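Local structure of O-ureido-L-serine synthase (Streptomyces lavendulae, 3X44) at residues I7-I11 / M80-R85; D170-F176 / V196-E202. The protein catalyses the pyridoxal 5'-phosphate-dependent addition of hydroxyurea to O-acetyl-L-serine, giving O-ureido-L-serine for D-cycloserine biosynthesis, and also makes L-cysteine from sulfide. The protein carries 1 engineered substitution. All blocks are in the same frame, centred on the assembly; numbering follows the deposited sequence.

Interaction 1 of 2, residues I7-I11 / M80-R85; sequences ILDTI and MVAAAR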
ATOM      1  N   ILE A   7       7.530  -4.169  14.359  1.00 18.98           N
ATOM      2  CA  ILE A   7       6.616  -5.181  13.837  1.00 19.87           C
ATOM      3  C   ILE A   7       5.175  -4.751  14.127  1.00 19.60           C
ATOM      4  O   ILE A   7       4.241  -5.113  13.406  1.00 17.06           O
ATOM      5  CB  ILE A   7       6.897  -6.566  14.484  1.00 19.73           C
ATOM      6  CG1 ILE A   7       5.982  -7.630  13.867  1.00 21.19           C
ATOM      7  CG2 ILE A   7       6.685  -6.500  15.992  1.00 21.66           C
ATOM      8  CD1 ILE A   7       6.372  -8.017  12.448  1.00 17.93           C
ATOM      9  N   LEU A   8       5.001  -3.948  15.175  1.00 20.87           N
ATOM     10  CA  LEU A   8       3.665  -3.478  15.543  1.00 20.08           C
ATOM     11  C   LEU A   8       3.117  -2.478  14.525  1.00 19.86           C
ATOM     12  O   LEU A   8       1.927  -2.152  14.547  1.00 17.00           O
ATOM     13  CB  LEU A   8       3.684  -2.834  16.934  1.00 22.85           C
ATOM     14  CG  LEU A   8       4.327  -3.603  18.097  1.00 23.60           C
ATOM     15  CD1 LEU A   8       4.066  -2.854  19.408  1.00 21.69           C
ATOM     16  CD2 LEU A   8       3.777  -5.022  18.167  1.00 24.66           C
ATOM     17  N   ASP A   9       3.979  -1.986  13.637  1.00 19.21           N
ATOM     18  CA  ASP A   9       3.544  -1.021  12.631  1.00 22.46           C
ATOM     19  C   ASP A   9       2.897  -1.724  11.435  1.00 22.67           C
ATOM     20  O   ASP A   9       2.455  -1.077  10.483  1.00 21.73           O
ATOM     21  CB  ASP A   9       4.729  -0.161  12.161  1.00 22.57           C
ATOM     22  CG  ASP A   9       5.330   0.670  13.287  1.00 23.54           C
ATOM     23  OD1 ASP A   9       4.587   1.034  14.224  1.00 23.32           O
ATOM     24  OD2 ASP A   9       6.546   0.955  13.244  1.00 24.12           O
ATOM     25  N   THR A  10       2.839  -3.053  11.493  1.00 21.36           N
ATOM     26  CA  THR A  10       2.234  -3.835  10.420  1.00 19.53           C
ATOM     27  C   THR A  10       0.854  -4.309  10.837  1.00 19.09           C
ATOM     28  O   THR A  10       0.199  -5.054  10.115  1.00 17.15           O
ATOM     29  CB  THR A  10       3.077  -5.074  10.062  1.00 19.06           C
ATOM     30  OG1 THR A  10       3.013  -6.024  11.134  1.00 18.60           O
ATOM     31  CG2 THR A  10       4.527  -4.677   9.806  1.00 18.98           C
ATOM     32  N   ILE A  11       0.417  -3.878  12.016  1.00 18.17           N
ATOM     33  CA  ILE A  11      -0.894  -4.263  12.510  1.00 16.20           C
ATOM     34  C   ILE A  11      -2.003  -3.514  11.762  1.00 18.76           C
ATOM     35  O   ILE A  11      -1.907  -2.309  11.522  1.00 17.18           O
ATOM     36  CB  ILE A  11      -1.011  -3.996  14.033  1.00 16.64           C
ATOM     37  CG1 ILE A  11      -0.229  -5.068  14.802  1.00 18.23           C
ATOM     38  CG2 ILE A  11      -2.479  -3.982  14.458  1.00 14.96           C
ATOM     39  CD1 ILE A  11      -0.109  -4.817  16.294  1.00 16.76           C
ATOM     40  N   MET A  80       2.634 -10.668  22.315  1.00 20.45           N
ATOM     41  CA  MET A  80       3.429 -10.128  21.215  1.00 17.74           C
ATOM     42  C   MET A  80       3.748  -8.642  21.387  1.00 19.71           C
ATOM     43  O   MET A  80       4.882  -8.214  21.158  1.00 21.35           O
ATOM     44  CB  MET A  80       2.696 -10.342  19.894  1.00 17.00           C
ATOM     45  CG  MET A  80       3.524 -10.005  18.671  1.00 13.94           C
ATOM     46  SD  MET A  80       2.525  -9.769  17.209  1.00 20.24           S
ATOM     47  CE  MET A  80       1.278  -8.604  17.763  1.00 15.59           C
ATOM     48  N   VAL A  81       2.747  -7.853  21.767  1.00 17.69           N
ATOM     49  CA  VAL A  81       2.955  -6.425  21.976  1.00 17.82           C
ATOM     50  C   VAL A  81       3.912  -6.232  23.157  1.00 18.94           C
ATOM     51  O   VAL A  81       4.825  -5.407  23.110  1.00 20.98           O
ATOM     52  CB  VAL A  81       1.622  -5.695  22.283  1.00 16.33           C
ATOM     53  CG1 VAL A  81       1.903  -4.290  22.786  1.00 15.96           C
ATOM     54  CG2 VAL A  81       0.744  -5.646  21.032  1.00 13.38           C
ATOM     55  N   ALA A  82       3.705  -7.012  24.210  1.00 20.02           N
ATOM     56  CA  ALA A  82       4.548  -6.918  25.397  1.00 20.21           C
ATOM     57  C   ALA A  82       6.003  -7.234  25.042  1.00 22.16           C
ATOM     58  O   ALA A  82       6.919  -6.513  25.446  1.00 18.35           O
ATOM     59  CB  ALA A  82       4.039  -7.872  26.471  1.00 15.54           C
ATOM     60  N   ALA A  83       6.208  -8.300  24.271  1.00 22.16           N
ATOM     61  CA  ALA A  83       7.553  -8.695  23.872  1.00 23.49           C
ATOM     62  C   ALA A  83       8.203  -7.610  23.019  1.00 21.28           C
ATOM     63  O   ALA A  83       9.398  -7.364  23.117  1.00 24.95           O
ATOM     64  CB  ALA A  83       7.512 -10.019  23.100  1.00 23.10           C
ATOM     65  N   ALA A  84       7.409  -6.948  22.192  1.00 21.37           N
ATOM     66  CA  ALA A  84       7.944  -5.903  21.331  1.00 21.80           C
ATOM     67  C   ALA A  84       8.188  -4.583  22.057  1.00 23.34           C
ATOM     68  O   ALA A  84       9.176  -3.889  21.794  1.00 25.01           O
ATOM     69  CB  ALA A  84       7.005  -5.671  20.156  1.00 21.11           C
ATOM     70  N   ARG A  85       7.303  -4.246  22.986  1.00 20.90           N
ATOM     71  CA  ARG A  85       7.403  -2.981  23.691  1.00 22.49           C
ATOM     72  C   ARG A  85       8.099  -2.975  25.051  1.00 24.78           C
ATOM     73  O   ARG A  85       8.230  -1.917  25.674  1.00 23.95           O
ATOM     74  CB  ARG A  85       6.005  -2.368  23.803  1.00 21.61           C
ATOM     75  CG  ARG A  85       5.484  -1.862  22.471  1.00 21.89           C
ATOM     76  CD  ARG A  85       4.117  -1.200  22.595  1.00 24.30           C
ATOM     77  NE  ARG A  85       4.215   0.222  22.928  1.00 21.98           N
ATOM     78  CZ  ARG A  85       4.562   1.177  22.071  1.00 20.16           C
ATOM     79  NH1 ARG A  85       4.850   0.880  20.809  1.00 20.85           N
ATOM     80  NH2 ARG A  85       4.618   2.437  22.478  1.00 20.35           N
TER
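Apolar packing holds the one-turn 3-10 segment 7-10 and the following Ile11 against the last turns of helix 73-85. Leu8 is the centre of the contact, and Leu8 CA and Val81 CA are the closest CA pair, 7.1 Å apart. Leu8 CD2 lies 3.8 Å from Ala84 CB, 4.2 Å from Val81 CG2 and 4.4 Å from Met80 CE, so one methyl settles among residues of successive helical turns. The small side chain of Ala84 leaves room for this approach, and Ile7 leans on the same residue, Ile7 CG2 to Ala84 CB being 4.3 Å. Met80 leaves the helix sideways, but its CE curls back to within 4.3 Å of Ile11 CD1.

The remaining contact is with the aliphatic part of a charged residue: Leu8 CD1 sits 3.5 Å from Arg85 CG, while the guanidinium forms a salt bridge with Glu55 of helix 43-56.

The hydrogen bonds that shape each backbone are local. Ile7 O accepts from both Thr10 N (3.1 Å) and Thr10 OG1 (2.7 Å), which secures the tight turn, and the helix keeps its i to i+4 ladder through Ala84 N to Met80 O (3.0 Å) and Arg85 N to Val81 O (2.7 Å).

A second subunit also reaches this region, its Arg21 hydrogen-bonding Ala84 O and its Gly259 packing on Met80. The contact is thus hydrophobic packing of an N-terminal 3-10 turn on the helix that begins at the cofactor-binding Asn73, at a subunit interface of this cysteine synthase-family tetramer.

Interaction 2 of 2, residues D170-F176 / V196-E202; sequences DHFVTGF and VRVVALE. With PUS ((E)-O-(carbamoylamino)-N-({3-hydroxy-2-methyl-5-[(phosphonooxy)methyl]pyridin-4-yl}methylidene)-L-serine), chain C.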
ATOM      1  N   ASP A 170     -24.244  -4.856   1.059  1.00 18.23           N
ATOM      2  CA  ASP A 170     -25.546  -5.077   1.684  1.00 21.26           C
ATOM      3  C   ASP A 170     -25.552  -5.628   3.107  1.00 21.50           C
ATOM      4  O   ASP A 170     -26.412  -5.261   3.904  1.00 21.27           O
ATOM      5  CB  ASP A 170     -26.380  -6.004   0.801  1.00 23.27           C
ATOM      6  CG  ASP A 170     -26.595  -5.438  -0.579  1.00 22.16           C
ATOM      7  OD1 ASP A 170     -27.308  -4.421  -0.694  1.00 25.64           O
ATOM      8  OD2 ASP A 170     -26.041  -6.002  -1.542  1.00 23.66           O
ATOM      9  N   HIS A 171     -24.620  -6.524   3.424  1.00 20.92           N
ATOM     10  CA  HIS A 171     -24.560  -7.106   4.767  1.00 17.72           C
ATOM     11  C   HIS A 171     -23.141  -7.215   5.297  1.00 17.12           C
ATOM     12  O   HIS A 171     -22.218  -7.532   4.550  1.00 17.05           O
ATOM     13  CB  HIS A 171     -25.152  -8.514   4.784  1.00 19.27           C
ATOM     14  CG  HIS A 171     -26.415  -8.655   4.001  1.00 26.39           C
ATOM     15  ND1 HIS A 171     -27.660  -8.632   4.592  1.00 27.27           N
ATOM     16  CD2 HIS A 171     -26.627  -8.841   2.677  1.00 24.44           C
ATOM     17  CE1 HIS A 171     -28.586  -8.796   3.662  1.00 29.77           C
ATOM     18  NE2 HIS A 171     -27.985  -8.925   2.492  1.00 30.00           N
ATOM     19  N   PHE A 172     -22.987  -6.948   6.591  1.00 16.63           N
ATOM     20  CA  PHE A 172     -21.705  -7.059   7.277  1.00 18.07           C
ATOM     21  C   PHE A 172     -21.914  -8.170   8.309  1.00 16.25           C
ATOM     22  O   PHE A 172     -22.780  -8.065   9.178  1.00 17.80           O
ATOM     23  CB  PHE A 172     -21.347  -5.751   7.986  1.00 20.20           C
ATOM     24  CG  PHE A 172     -20.127  -5.852   8.857  1.00 22.14           C
ATOM     25  CD1 PHE A 172     -18.874  -6.094   8.297  1.00 24.17           C
ATOM     26  CD2 PHE A 172     -20.230  -5.726  10.236  1.00 24.86           C
ATOM     27  CE1 PHE A 172     -17.741  -6.211   9.096  1.00 24.20           C
ATOM     28  CE2 PHE A 172     -19.104  -5.841  11.046  1.00 23.19           C
ATOM     29  CZ  PHE A 172     -17.856  -6.084  10.474  1.00 26.87           C
ATOM     30  N   VAL A 173     -21.122  -9.232   8.231  1.00 16.88           N
ATOM     31  CA  VAL A 173     -21.303 -10.350   9.150  1.00 14.91           C
ATOM     32  C   VAL A 173     -20.169 -10.595  10.126  1.00 15.40           C
ATOM     33  O   VAL A 173     -19.008 -10.678   9.741  1.00 19.96           O
ATOM     34  CB  VAL A 173     -21.546 -11.651   8.370  1.00 15.63           C
ATOM     35  CG1 VAL A 173     -21.944 -12.756   9.323  1.00 18.47           C
ATOM     36  CG2 VAL A 173     -22.621 -11.427   7.310  1.00 13.51           C
ATOM     37  N   THR A 174     -20.517 -10.736  11.396  1.00 17.55           N
ATOM     38  CA  THR A 174     -19.510 -10.985  12.413  1.00 16.86           C
ATOM     39  C   THR A 174     -20.080 -11.667  13.646  1.00 16.79           C
ATOM     40  O   THR A 174     -21.273 -11.569  13.940  1.00 16.01           O
ATOM     41  CB  THR A 174     -18.848  -9.666  12.880  1.00 17.76           C
ATOM     42  OG1 THR A 174     -17.915  -9.945  13.937  1.00 16.74           O
ATOM     43  CG2 THR A 174     -19.908  -8.701  13.399  1.00 16.24           C
ATOM     44  N   GLY A 175     -19.216 -12.376  14.358  1.00 14.62           N
ATOM     45  CA  GLY A 175     -19.634 -13.004  15.596  1.00 15.45           C
ATOM     46  C   GLY A 175     -19.094 -12.054  16.651  1.00 16.54           C
ATOM     47  O   GLY A 175     -18.717 -10.923  16.323  1.00 15.23           O
ATOM     48  N   PHE A 176     -19.047 -12.478  17.906  1.00 17.58           N
ATOM     49  CA  PHE A 176     -18.505 -11.607  18.932  1.00 18.20           C
ATOM     50  C   PHE A 176     -18.065 -12.301  20.204  1.00 19.64           C
ATOM     51  O   PHE A 176     -18.625 -13.318  20.607  1.00 18.46           O
ATOM     52  CB  PHE A 176     -19.501 -10.488  19.266  1.00 20.42           C
ATOM     53  CG  PHE A 176     -20.756 -10.957  19.940  1.00 17.88           C
ATOM     54  CD1 PHE A 176     -20.767 -11.238  21.302  1.00 21.25           C
ATOM     55  CD2 PHE A 176     -21.946 -11.070  19.222  1.00 21.09           C
ATOM     56  CE1 PHE A 176     -21.942 -11.620  21.945  1.00 20.48           C
ATOM     57  CE2 PHE A 176     -23.135 -11.453  19.854  1.00 20.17           C
ATOM     58  CZ  PHE A 176     -23.132 -11.726  21.219  1.00 19.11           C
ATOM     59  N   VAL A 196     -26.519  -0.692   5.128  1.00 26.33           N
ATOM     60  CA  VAL A 196     -25.881  -1.987   5.349  1.00 22.93           C
ATOM     61  C   VAL A 196     -26.488  -2.694   6.561  1.00 24.34           C
ATOM     62  O   VAL A 196     -26.626  -2.096   7.631  1.00 22.61           O
ATOM     63  CB  VAL A 196     -24.363  -1.832   5.590  1.00 23.06           C
ATOM     64  CG1 VAL A 196     -23.732  -3.196   5.836  1.00 21.02           C
ATOM     65  CG2 VAL A 196     -23.707  -1.154   4.394  1.00 23.22           C
ATOM     66  N   ARG A 197     -26.845  -3.967   6.388  1.00 21.09           N
ATOM     67  CA  ARG A 197     -27.422  -4.752   7.472  1.00 21.70           C
ATOM     68  C   ARG A 197     -26.304  -5.349   8.311  1.00 20.13           C
ATOM     69  O   ARG A 197     -25.455  -6.081   7.800  1.00 19.89           O
ATOM     70  CB  ARG A 197     -28.311  -5.879   6.920  1.00 23.43           C
ATOM     71  CG  ARG A 197     -29.693  -5.409   6.466  1.00 26.65           C
ATOM     72  CD  ARG A 197     -30.720  -6.539   6.481  1.00 27.12           C
ATOM     73  NE  ARG A 197     -31.296  -6.746   7.806  1.00 26.72           N
ATOM     74  CZ  ARG A 197     -32.324  -6.059   8.296  1.00 25.30           C
ATOM     75  NH1 ARG A 197     -32.899  -5.114   7.567  1.00 24.11           N
ATOM     76  NH2 ARG A 197     -32.778  -6.318   9.517  1.00 21.82           N
ATOM     77  N   VAL A 198     -26.306  -5.021   9.598  1.00 19.18           N
ATOM     78  CA  VAL A 198     -25.300  -5.525  10.517  1.00 17.82           C
ATOM     79  C   VAL A 198     -25.807  -6.818  11.140  1.00 19.44           C
ATOM     80  O   VAL A 198     -26.742  -6.818  11.942  1.00 19.94           O
ATOM     81  CB  VAL A 198     -24.980  -4.491  11.627  1.00 19.13           C
ATOM     82  CG1 VAL A 198     -24.071  -5.117  12.675  1.00 17.75           C
ATOM     83  CG2 VAL A 198     -24.303  -3.264  11.013  1.00 19.21           C
ATOM     84  N   VAL A 199     -25.175  -7.923  10.758  1.00 17.90           N
ATOM     85  CA  VAL A 199     -25.554  -9.248  11.231  1.00 15.59           C
ATOM     86  C   VAL A 199     -24.589  -9.798  12.272  1.00 17.30           C
ATOM     87  O   VAL A 199     -23.421 -10.040  11.975  1.00 17.53           O
ATOM     88  CB  VAL A 199     -25.613 -10.243  10.040  1.00 15.49           C
ATOM     89  CG1 VAL A 199     -26.048 -11.616  10.515  1.00 13.60           C
ATOM     90  CG2 VAL A 199     -26.567  -9.711   8.971  1.00 15.02           C
ATOM     91  N   ALA A 200     -25.088 -10.010  13.487  1.00 19.92           N
ATOM     92  CA  ALA A 200     -24.262 -10.552  14.569  1.00 22.08           C
ATOM     93  C   ALA A 200     -24.757 -11.942  14.936  1.00 22.90           C
ATOM     94  O   ALA A 200     -25.922 -12.125  15.280  1.00 21.96           O
ATOM     95  CB  ALA A 200     -24.316  -9.636  15.799  1.00 22.47           C
ATOM     96  N   LEU A 201     -23.875 -12.928  14.852  1.00 20.71           N
ATOM     97  CA  LEU A 201     -24.270 -14.286  15.182  1.00 22.97           C
ATOM     98  C   LEU A 201     -23.703 -14.731  16.520  1.00 21.07           C
ATOM     99  O   LEU A 201     -22.730 -14.163  17.016  1.00 21.40           O
ATOM    100  CB  LEU A 201     -23.813 -15.251  14.081  1.00 23.43           C
ATOM    101  CG  LEU A 201     -22.310 -15.293  13.800  1.00 26.28           C
ATOM    102  CD1 LEU A 201     -21.667 -16.408  14.611  1.00 27.91           C
ATOM    103  CD2 LEU A 201     -22.076 -15.513  12.314  1.00 26.90           C
ATOM    104  N   GLU A 202     -24.338 -15.740  17.105  1.00 19.36           N
ATOM    105  CA  GLU A 202     -23.899 -16.318  18.362  1.00 21.13           C
ATOM    106  C   GLU A 202     -23.915 -17.825  18.131  1.00 24.33           C
ATOM    107  O   GLU A 202     -24.594 -18.309  17.222  1.00 21.99           O
ATOM    108  CB  GLU A 202     -24.872 -15.982  19.496  1.00 20.96           C
ATOM    109  CG  GLU A 202     -25.404 -14.570  19.504  1.00 18.20           C
ATOM    110  CD  GLU A 202     -26.243 -14.297  20.743  1.00 24.61           C
ATOM    111  OE1 GLU A 202     -25.651 -14.126  21.832  1.00 23.43           O
ATOM    112  OE2 GLU A 202     -27.490 -14.263  20.633  1.00 24.39           O
TER
HETATM  113  N   PUS C 400     -11.098 -13.137  21.216  1.00 20.82           N
HETATM  114  CA  PUS C 400     -10.867 -12.465  22.558  1.00 22.23           C
HETATM  115  CB  PUS C 400     -12.145 -12.535  23.467  1.00 21.18           C
HETATM  116  OG  PUS C 400     -12.529 -13.964  23.703  1.00 24.28           O
HETATM  117  ND  PUS C 400     -13.140 -14.132  25.002  1.00 25.49           N
HETATM  118  CE  PUS C 400     -14.379 -14.663  25.095  1.00 24.50           C
HETATM  119  NZ2 PUS C 400     -15.194 -14.669  24.024  1.00 23.66           N
HETATM  120  OZ1 PUS C 400     -14.754 -15.125  26.125  1.00 25.91           O
HETATM  121  C   PUS C 400      -9.690 -13.169  23.267  1.00 22.51           C
HETATM  122  O   PUS C 400      -8.900 -13.795  22.615  1.00 22.53           O
HETATM  123  OT  PUS C 400      -9.562 -13.090  24.465  1.00 22.02           O
HETATM  124  C2  PUS C 400     -11.914 -15.208  17.366  1.00 15.85           C
HETATM  125  C3  PUS C 400     -11.511 -14.485  18.586  1.00 15.79           C
HETATM  126  C4  PUS C 400     -12.354 -13.385  19.069  1.00 17.56           C
HETATM  127  C5  PUS C 400     -13.554 -13.027  18.304  1.00 19.05           C
HETATM  128  C6  PUS C 400     -13.868 -13.800  17.093  1.00 16.00           C
HETATM  129  C2A PUS C 400     -11.099 -16.366  16.864  1.00 16.63           C
HETATM  130  C4A PUS C 400     -12.096 -12.735  20.410  1.00 19.39           C
HETATM  131  C5A PUS C 400     -14.467 -11.892  18.744  1.00 15.90           C
HETATM  132  N1  PUS C 400     -13.057 -14.837  16.687  1.00 18.81           N
HETATM  133  O3  PUS C 400     -10.355 -14.793  19.204  1.00 17.29           O
HETATM  134  O1P PUS C 400     -13.765  -9.674  20.717  1.00 16.14           O
HETATM  135  O2P PUS C 400     -13.933  -8.228  18.854  1.00 15.48           O
HETATM  136  O3P PUS C 400     -15.797  -9.561  19.484  1.00 17.15           O
HETATM  137  O4P PUS C 400     -13.837 -10.591  18.490  1.00 16.71           O
HETATM  138  P   PUS C 400     -14.337  -9.514  19.393  1.00 17.48           P
HETATM  139  O   HOH W   1     -20.596 -14.782  18.312  1.00 15.99           O
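Phe176 overlaps the C-terminal part of the neighbouring strand, its ring edge meeting Ala200 CB (Phe176 CD2 to Ala200 CB 4.4 Å) and its CZ lying 3.5 Å from Glu202 OE1. The Glu202 carboxylate is itself held by the backbone amides of Leu209 and Ala210. Close by, a water bridges the backbones, accepting from Phe176 N (2.8 Å) and donating to Leu201 O (2.6 Å), so the pairing is prolonged by solvent where the chains begin to part.

Before that point the two strands run parallel, their axes 4.8 Å apart and inclined by 18°. Five hydrogen bonds lace them in the parallel pattern, in which Phe172 bonds Arg197 and Val199, the residues flanking Val198, and Thr174 likewise bonds Val199 and Leu201: Arg197 N to Asp170 O (2.8 Å), Phe172 N to Arg197 O (2.9 Å), Val199 N to Phe172 O (2.9 Å), Thr174 N to Val199 O (3.0 Å) and Leu201 N to Thr174 O (3.1 Å). A CA-H...O contact from Ala200 CA to Thr174 O (3.2 Å) adds to them.

Thr174 OG1 donates to Gly175 O (2.7 Å), and Phe176 CA comes within 3.4 Å of phosphate oxygen O3P of PUS, just before the cofactor-binding residues Gly177 to Thr181, which lead into helix 180-192.

The pair forms the two strands of a beta-alpha-beta unit. Its connecting helix 180-192 covers the face bearing Phe172, Val198 and Ala200, while helix 264-278 packs on that of His171, Val173 and Val199; strands 285-290 and 238-242 border 171-174 and 197-203, respectively, on their outer edges.

Both contacts are largely buried, but they lie on opposite sides of the chain's centre, about 29 Å apart between centres, and share no secondary-structure element. Interaction 2 belongs to the interior of the six-stranded mixed sheet, where backbone hydrogen bonds set the register and no other subunit touches its segments. Interaction 1 joins a turn to a helix by side-chain packing alone and lies against a second subunit. Their distance from the cofactor differs: 170-176 brings the backbone of Phe176 against the PUS phosphate, whereas in 80-85 the side chain of Met80 remains about 12 Å from PUS and about 8 Å from the side chain of Ala43, the engineered replacement of the cofactor-bearing lysine.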